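PDB 3GHJ: putative integron gene cassette protein from Uncultured bacterium, which is of unknown function but belongs to the glyoxalase/bleomycin resistance protein/dioxygenase superfamily, many of whose members are metal-dependent enzymes. Local coordinates for residues W67-G70 with R71-M74; V116-W120 with M121-S125; S43-Y46 with T47-G51. The protein carries 1 engineered substitution. All coordinates share one frame; numbering follows the deposited sequence.

Contact 1 of 3, residues W67-G70 with R71-M74; sequences WVSG and RAGM
The tight end of the beta hairpin joining strands 63-68 and 73-79 is built round W67, whose indole is sandwiched between R71 and selenomethionine M74. W67 and M74 form a non-hydrogen-bonded antiparallel pair. The M74 chain runs out extended, then bends at its last torsion (chi3 -79°), which turns the methyl onto the ring: CE of M74 sits 3.4 Å from the centroid of the six-membered ring of W67, almost over its middle, while SE stands farther back on the same side. This is a CH-pi contact backed by a more distant Met-aromatic one. Over the opposite face comes CG of R71, a looser CH-pi contact offset toward the rim. NH1 of R71 reaches 3.7 Å from CH2 of W67, and the guanidinium is tilted 35° from the indole. Its NH2 bonds to the backbone oxygens of M121 and L141 of the second subunit, so the same stack faces the dimer interface. V68 N gives a nearly straight bond to G73 O at 2.8 Å, whereas V68 O accepts from G73 N at 3.1 Å and only weakly from A72 N. A72 and G73 both face V68, the mark of a classic beta bulge in a hairpin.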
loop_
_atom_site.group_PDB
_atom_site.type_symbol
_atom_site.label_atom_id
_atom_site.label_comp_id
_atom_site.label_asym_id
_atom_site.label_seq_id
_atom_site.Cartn_x
_atom_site.Cartn_y
_atom_site.Cartn_z
ATOM N N TRP A 67 -3.256 10.546 7.299
ATOM C CA TRP A 67 -3.698 9.401 8.083
ATOM C C TRP A 67 -5.003 8.814 7.579
ATOM O O TRP A 67 -5.949 9.542 7.253
ATOM C CB TRP A 67 -3.919 9.795 9.546
ATOM C CG TRP A 67 -2.685 10.117 10.318
ATOM C CD1 TRP A 67 -2.185 11.360 10.586
ATOM C CD2 TRP A 67 -1.798 9.182 10.945
ATOM N NE1 TRP A 67 -1.044 11.254 11.342
ATOM C CE2 TRP A 67 -0.787 9.930 11.583
ATOM C CE3 TRP A 67 -1.767 7.784 11.037
ATOM C CZ2 TRP A 67 0.255 9.329 12.293
ATOM C CZ3 TRP A 67 -0.738 7.187 11.745
ATOM C CH2 TRP A 67 0.262 7.961 12.368
ATOM N N VAL A 68 -5.048 7.486 7.552
ATOM C CA VAL A 68 -6.236 6.722 7.193
ATOM C C VAL A 68 -6.828 6.084 8.444
ATOM O O VAL A 68 -6.124 5.401 9.198
ATOM C CB VAL A 68 -5.871 5.590 6.203
ATOM C CG1 VAL A 68 -7.115 4.805 5.789
ATOM C CG2 VAL A 68 -5.156 6.170 4.984
ATOM N N SER A 69 -8.120 6.310 8.665
ATOM C CA SER A 69 -8.848 5.707 9.786
ATOM C C SER A 69 -8.132 5.911 11.125
ATOM O O SER A 69 -7.884 4.953 11.857
ATOM C CB SER A 69 -9.080 4.217 9.530
ATOM O OG SER A 69 -10.145 3.724 10.333
ATOM N N GLY A 70 -7.801 7.160 11.437
ATOM C CA GLY A 70 -7.147 7.482 12.692
ATOM C C GLY A 70 -5.656 7.220 12.635
ATOM O O GLY A 70 -4.895 8.064 12.161
ATOM N N ARG A 71 -5.233 6.062 13.133
ATOM C CA ARG A 71 -3.837 5.652 13.044
ATOM C C ARG A 71 -3.721 4.279 12.393
ATOM O O ARG A 71 -2.698 3.604 12.533
ATOM C CB ARG A 71 -3.177 5.636 14.431
ATOM C CG ARG A 71 -2.893 7.032 14.977
ATOM C CD ARG A 71 -2.423 7.012 16.432
ATOM N NE ARG A 71 -1.123 6.368 16.614
ATOM C CZ ARG A 71 0.047 6.977 16.448
ATOM N NH1 ARG A 71 0.089 8.249 16.083
ATOM N NH2 ARG A 71 1.178 6.310 16.646
ATOM N N ALA A 72 -4.759 3.865 11.667
ATOM C CA ALA A 72 -4.750 2.528 11.059
ATOM C C ALA A 72 -3.877 2.416 9.804
ATOM O O ALA A 72 -3.372 1.335 9.493
ATOM C CB ALA A 72 -6.162 2.070 10.748
ATOM N N GLY A 73 -3.725 3.519 9.081
ATOM C CA GLY A 73 -2.958 3.504 7.849
ATOM C C GLY A 73 -2.485 4.898 7.501
ATOM O O GLY A 73 -2.811 5.864 8.189
HETATM N N MSE A 74 -1.719 4.998 6.419
HETATM C CA MSE A 74 -1.150 6.271 6.007
HETATM C C MSE A 74 -0.881 6.266 4.517
HETATM O O MSE A 74 -0.481 5.246 3.952
HETATM C CB MSE A 74 0.148 6.531 6.767
HETATM C CG MSE A 74 0.951 7.751 6.336
HETATM SE SE MSE A 74 2.360 8.197 7.621
HETATM C CE MSE A 74 1.246 9.072 8.929
#

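Contact 2 of 3, residues V116-W120 with M121-S125; sequences VNQEW and MQAVS. Engineered in segment 116-120: Q118 (natural residue Leu).
M121, a selenomethionine, lies alongside its neighbour W120 and is laid over one face of its indole. Its CG occupies the crowded position between backbone N and carbonyl carbon (chi1 52°), an arrangement that carries the chain across the ring: CB stands 3.9 Å from the centroid of the six-membered ring of W120 in a CH-pi contact, and SE 4.1 Å from that same centroid in a Met-aromatic contact. The indole also meets F65 of the second subunit edge-to-face. CG of M121 also packs at 3.6 Å against CB of Q118, an engineered residue where the natural protein has leucine. The Q118 chain folds over at chi2 (-75°), bringing NE2 to 3.2 Å from S125 OG, with that oxygen close to the amide plane; S125 OG has a second partner in the carboxylate of E137. The backbone oxygen of Q118 is gripped twice, by A123 N at 3.0 Å and M121 N at 3.1 Å, which arrive from opposite faces of its carbonyl plane. Q118 N returns a short 2.7 Å bond to A123 O, and V116 and S125 exchange two more. With Q122, at positive phi, and A123 both facing Q118, the hairpin closes with a G1 beta bulge.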
loop_
_atom_site.group_PDB
_atom_site.type_symbol
_atom_site.label_atom_id
_atom_site.label_comp_id
_atom_site.label_asym_id
_atom_site.label_seq_id
_atom_site.Cartn_x
_atom_site.Cartn_y
_atom_site.Cartn_z
ATOM N N VAL A 116 -17.485 -5.248 -8.140
ATOM C CA VAL A 116 -16.992 -6.428 -8.821
ATOM C C VAL A 116 -16.786 -7.513 -7.778
ATOM O O VAL A 116 -16.060 -7.315 -6.801
ATOM C CB VAL A 116 -15.633 -6.148 -9.472
ATOM C CG1 VAL A 116 -15.046 -7.432 -10.059
ATOM C CG2 VAL A 116 -15.759 -5.057 -10.524
ATOM N N ASN A 117 -17.420 -8.663 -7.970
ATOM C CA ASN A 117 -17.224 -9.783 -7.064
ATOM C C ASN A 117 -15.896 -10.474 -7.349
ATOM O O ASN A 117 -15.569 -10.752 -8.500
ATOM C CB ASN A 117 -18.373 -10.789 -7.183
ATOM C CG ASN A 117 -19.643 -10.304 -6.507
ATOM O OD1 ASN A 117 -19.600 -9.501 -5.574
ATOM N ND2 ASN A 117 -20.784 -10.801 -6.972
ATOM N N GLN A 118 -15.126 -10.711 -6.292
ATOM C CA GLN A 118 -13.873 -11.450 -6.383
ATOM C C GLN A 118 -14.104 -12.786 -5.706
ATOM O O GLN A 118 -13.770 -12.967 -4.535
ATOM C CB GLN A 118 -12.756 -10.696 -5.657
ATOM C CG GLN A 118 -12.676 -9.213 -6.003
ATOM C CD GLN A 118 -12.083 -8.966 -7.379
ATOM O OE1 GLN A 118 -11.841 -9.902 -8.141
ATOM N NE2 GLN A 118 -11.842 -7.700 -7.701
ATOM N N GLU A 119 -14.717 -13.711 -6.440
ATOM C CA GLU A 119 -15.162 -14.972 -5.861
ATOM C C GLU A 119 -14.011 -15.728 -5.209
ATOM O O GLU A 119 -14.141 -16.227 -4.088
ATOM C CB GLU A 119 -15.829 -15.847 -6.928
ATOM C CG GLU A 119 -17.147 -15.295 -7.462
ATOM C CD GLU A 119 -17.748 -16.144 -8.569
ATOM O OE1 GLU A 119 -17.065 -17.064 -9.067
ATOM O OE2 GLU A 119 -18.912 -15.887 -8.942
ATOM N N TRP A 120 -12.877 -15.786 -5.898
ATOM C CA TRP A 120 -11.752 -16.573 -5.407
ATOM C C TRP A 120 -11.270 -16.126 -4.030
ATOM O O TRP A 120 -10.748 -16.931 -3.271
ATOM C CB TRP A 120 -10.605 -16.626 -6.423
ATOM C CG TRP A 120 -9.937 -15.310 -6.703
ATOM C CD1 TRP A 120 -10.259 -14.422 -7.690
ATOM C CD2 TRP A 120 -8.818 -14.747 -6.006
ATOM N NE1 TRP A 120 -9.413 -13.339 -7.645
ATOM C CE2 TRP A 120 -8.522 -13.512 -6.619
ATOM C CE3 TRP A 120 -8.039 -15.165 -4.922
ATOM C CZ2 TRP A 120 -7.479 -12.691 -6.187
ATOM C CZ3 TRP A 120 -6.999 -14.343 -4.490
ATOM C CH2 TRP A 120 -6.735 -13.121 -5.124
HETATM N N MSE A 121 -11.461 -14.852 -3.693
HETATM C CA MSE A 121 -11.045 -14.378 -2.375
HETATM C C MSE A 121 -12.222 -13.944 -1.504
HETATM O O MSE A 121 -12.033 -13.312 -0.465
HETATM C CB MSE A 121 -10.004 -13.256 -2.492
HETATM C CG MSE A 121 -10.413 -12.114 -3.393
HETATM SE SE MSE A 121 -9.065 -10.666 -3.512
HETATM C CE MSE A 121 -9.169 -9.910 -1.712
ATOM N N GLN A 122 -13.429 -14.313 -1.922
ATOM C CA GLN A 122 -14.643 -13.941 -1.201
ATOM C C GLN A 122 -14.639 -12.453 -0.865
ATOM O O GLN A 122 -14.823 -12.067 0.288
ATOM C CB GLN A 122 -14.793 -14.766 0.082
ATOM C CG GLN A 122 -14.931 -16.269 -0.143
ATOM C CD GLN A 122 -13.592 -16.978 -0.231
ATOM O OE1 GLN A 122 -12.613 -16.562 0.390
ATOM N NE2 GLN A 122 -13.545 -18.062 -0.997
ATOM N N ALA A 123 -14.424 -11.626 -1.881
ATOM C CA ALA A 123 -14.323 -10.186 -1.682
ATOM C C ALA A 123 -15.173 -9.443 -2.695
ATOM O O ALA A 123 -15.595 -10.008 -3.708
ATOM C CB ALA A 123 -12.862 -9.742 -1.795
ATOM N N VAL A 124 -15.411 -8.164 -2.415
ATOM C CA VAL A 124 -16.116 -7.271 -3.324
ATOM C C VAL A 124 -15.270 -6.012 -3.489
ATOM O O VAL A 124 -14.763 -5.481 -2.502
ATOM C CB VAL A 124 -17.489 -6.862 -2.755
ATOM C CG1 VAL A 124 -18.205 -5.939 -3.729
ATOM C CG2 VAL A 124 -18.333 -8.094 -2.463
ATOM N N SER A 125 -15.112 -5.543 -4.722
ATOM C CA SER A 125 -14.266 -4.381 -4.981
ATOM C C SER A 125 -14.989 -3.267 -5.710
ATOM O O SER A 125 -15.866 -3.511 -6.544
ATOM C CB SER A 125 -13.049 -4.769 -5.818
ATOM O OG SER A 125 -12.239 -5.724 -5.157
#

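Contact 3 of 3, residues S43-Y46 with T47-G51; sequences SQFY and TEILG
L50 packs back against F45 and Y46, five and four residues earlier on the chain, and can be followed atom by atom. Its CB rests on the backbone, 3.4 Å from Y46 O. With CG placed opposite the carbonyl carbon (chi1 -60°), the branch point rises toward the rings and comes 3.9 Å from CE1 of F45. CD1 then touches both aromatics, 3.8 Å from CD2 of Y46 and about as far from CE1 of F45, approaching both rings obliquely. L136 and F138 of strand 135-140, with L105 of helix 98-107, also touch L50, so the L50 side chain joins helix 39-49 to strand 135-140 and helix 98-107.

The backbone explains how L50 comes to lie there. F45 O accepts from I49 N at 3.0 Å, as an alpha helix requires, and also from L50 N at 3.1 Å, a bond nearly along the C=O axis. The second bond marks a wider, pi-type turn at 47-49; G51, with positive phi, leaves helical geometry.

F45 has a second neighbour in I49. The phenyl group extends away from its own N (chi1 178°), which lets the ring swing under the next turn: CD2 of F45 meets CD1 of I49 at 3.7 Å, while CB of I49 lies over one face, offset toward the rim. Y46 runs alongside L50, and its OH bonds to the carboxylate of D130.

Earlier in the helix, S43 O is also held twice. T47 OG1 bonds to S43 O at 2.8 Å, joining the helical bond from T47 N on the opposite face of that carbonyl's plane. The threonine hydroxyl thus donates within its own helix, and its methyl CG2 lies at 3.3 Å from the same oxygen.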
loop_
_atom_site.group_PDB
_atom_site.type_symbol
_atom_site.label_atom_id
_atom_site.label_comp_id
_atom_site.label_asym_id
_atom_site.label_seq_id
_atom_site.Cartn_x
_atom_site.Cartn_y
_atom_site.Cartn_z
ATOM N N SER A 43 -3.673 16.443 -2.474
ATOM C CA SER A 43 -4.006 16.553 -1.056
ATOM C C SER A 43 -5.497 16.841 -0.879
ATOM O O SER A 43 -6.147 16.281 0.004
ATOM C CB SER A 43 -3.166 17.630 -0.374
ATOM O OG SER A 43 -1.792 17.282 -0.361
ATOM N N GLN A 44 -6.040 17.710 -1.723
ATOM C CA GLN A 44 -7.462 18.029 -1.652
ATOM C C GLN A 44 -8.323 16.790 -1.892
ATOM O O GLN A 44 -9.312 16.573 -1.207
ATOM C CB GLN A 44 -7.808 19.139 -2.647
ATOM C CG GLN A 44 -7.192 20.478 -2.283
ATOM C CD GLN A 44 -7.352 21.517 -3.375
ATOM O OE1 GLN A 44 -7.836 21.221 -4.468
ATOM N NE2 GLN A 44 -6.943 22.747 -3.084
ATOM N N PHE A 45 -7.937 15.970 -2.862
ATOM C CA PHE A 45 -8.683 14.753 -3.153
ATOM C C PHE A 45 -8.639 13.777 -1.970
ATOM O O PHE A 45 -9.667 13.279 -1.518
ATOM C CB PHE A 45 -8.131 14.084 -4.413
ATOM C CG PHE A 45 -8.805 12.786 -4.771
ATOM C CD1 PHE A 45 -8.351 11.572 -4.249
ATOM C CD2 PHE A 45 -9.885 12.772 -5.647
ATOM C CE1 PHE A 45 -8.971 10.379 -4.585
ATOM C CE2 PHE A 45 -10.504 11.583 -5.990
ATOM C CZ PHE A 45 -10.043 10.386 -5.466
ATOM N N TYR A 46 -7.438 13.500 -1.475
ATOM C CA TYR A 46 -7.294 12.512 -0.411
ATOM C C TYR A 46 -7.914 12.949 0.918
ATOM O O TYR A 46 -8.396 12.119 1.679
ATOM C CB TYR A 46 -5.818 12.099 -0.253
ATOM C CG TYR A 46 -5.360 11.148 -1.349
ATOM C CD1 TYR A 46 -4.919 11.622 -2.581
ATOM C CD2 TYR A 46 -5.418 9.773 -1.166
ATOM C CE1 TYR A 46 -4.523 10.749 -3.597
ATOM C CE2 TYR A 46 -5.027 8.896 -2.173
ATOM C CZ TYR A 46 -4.583 9.388 -3.378
ATOM O OH TYR A 46 -4.202 8.508 -4.368
ATOM N N THR A 47 -7.926 14.252 1.186
ATOM C CA THR A 47 -8.530 14.733 2.424
ATOM C C THR A 47 -10.032 15.011 2.276
ATOM O O THR A 47 -10.827 14.600 3.115
ATOM C CB THR A 47 -7.817 15.992 2.964
ATOM O OG1 THR A 47 -7.908 17.055 2.003
ATOM C CG2 THR A 47 -6.355 15.709 3.261
ATOM N N GLU A 48 -10.426 15.677 1.200
ATOM C CA GLU A 48 -11.818 16.117 1.087
ATOM C C GLU A 48 -12.736 15.043 0.523
ATOM O O GLU A 48 -13.900 14.945 0.917
ATOM C CB GLU A 48 -11.913 17.393 0.247
ATOM C CG GLU A 48 -11.142 18.559 0.842
ATOM C CD GLU A 48 -11.189 19.799 -0.029
ATOM O OE1 GLU A 48 -11.973 19.815 -0.999
ATOM O OE2 GLU A 48 -10.440 20.757 0.256
ATOM N N ILE A 49 -12.229 14.240 -0.406
ATOM C CA ILE A 49 -13.048 13.193 -0.990
ATOM C C ILE A 49 -12.917 11.884 -0.216
ATOM O O ILE A 49 -13.920 11.297 0.186
ATOM C CB ILE A 49 -12.779 13.005 -2.498
ATOM C CG1 ILE A 49 -13.196 14.273 -3.247
ATOM C CG2 ILE A 49 -13.558 11.809 -3.043
ATOM C CD1 ILE A 49 -13.233 14.129 -4.749
ATOM N N LEU A 50 -11.688 11.438 0.029
ATOM C CA LEU A 50 -11.502 10.208 0.797
ATOM C C LEU A 50 -11.544 10.400 2.316
ATOM O O LEU A 50 -11.690 9.432 3.057
ATOM C CB LEU A 50 -10.211 9.486 0.385
ATOM C CG LEU A 50 -10.145 9.070 -1.089
ATOM C CD1 LEU A 50 -8.878 8.261 -1.347
ATOM C CD2 LEU A 50 -11.381 8.270 -1.493
ATOM N N GLY A 51 -11.410 11.641 2.777
ATOM C CA GLY A 51 -11.573 11.916 4.199
ATOM C C GLY A 51 -10.360 11.612 5.053
ATOM O O GLY A 51 -10.458 11.550 6.282
#

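Contacts 1 and 2 are both hairpin turns with a beta bulge, one in each of the two four-stranded sheets. Each sets a selenomethionine against a tryptophan, and each lies at the subunit interface, where R71 of one chain meets M121 of the other. Their bulges differ, classic at 67-74 and G1 at 116-125. Contact 3 instead stays within a single helix; its inward side is aliphatic and aromatic packing, with helical backbone bonds and a few side-chain hydroxyl bonds. All three are partly buried, their centres about 9 Å (contact 3), 12 Å (contact 1) and 19 Å (contact 2) from the centre of the chain. Contacts 2 and 3 lie on opposite sides of that centre.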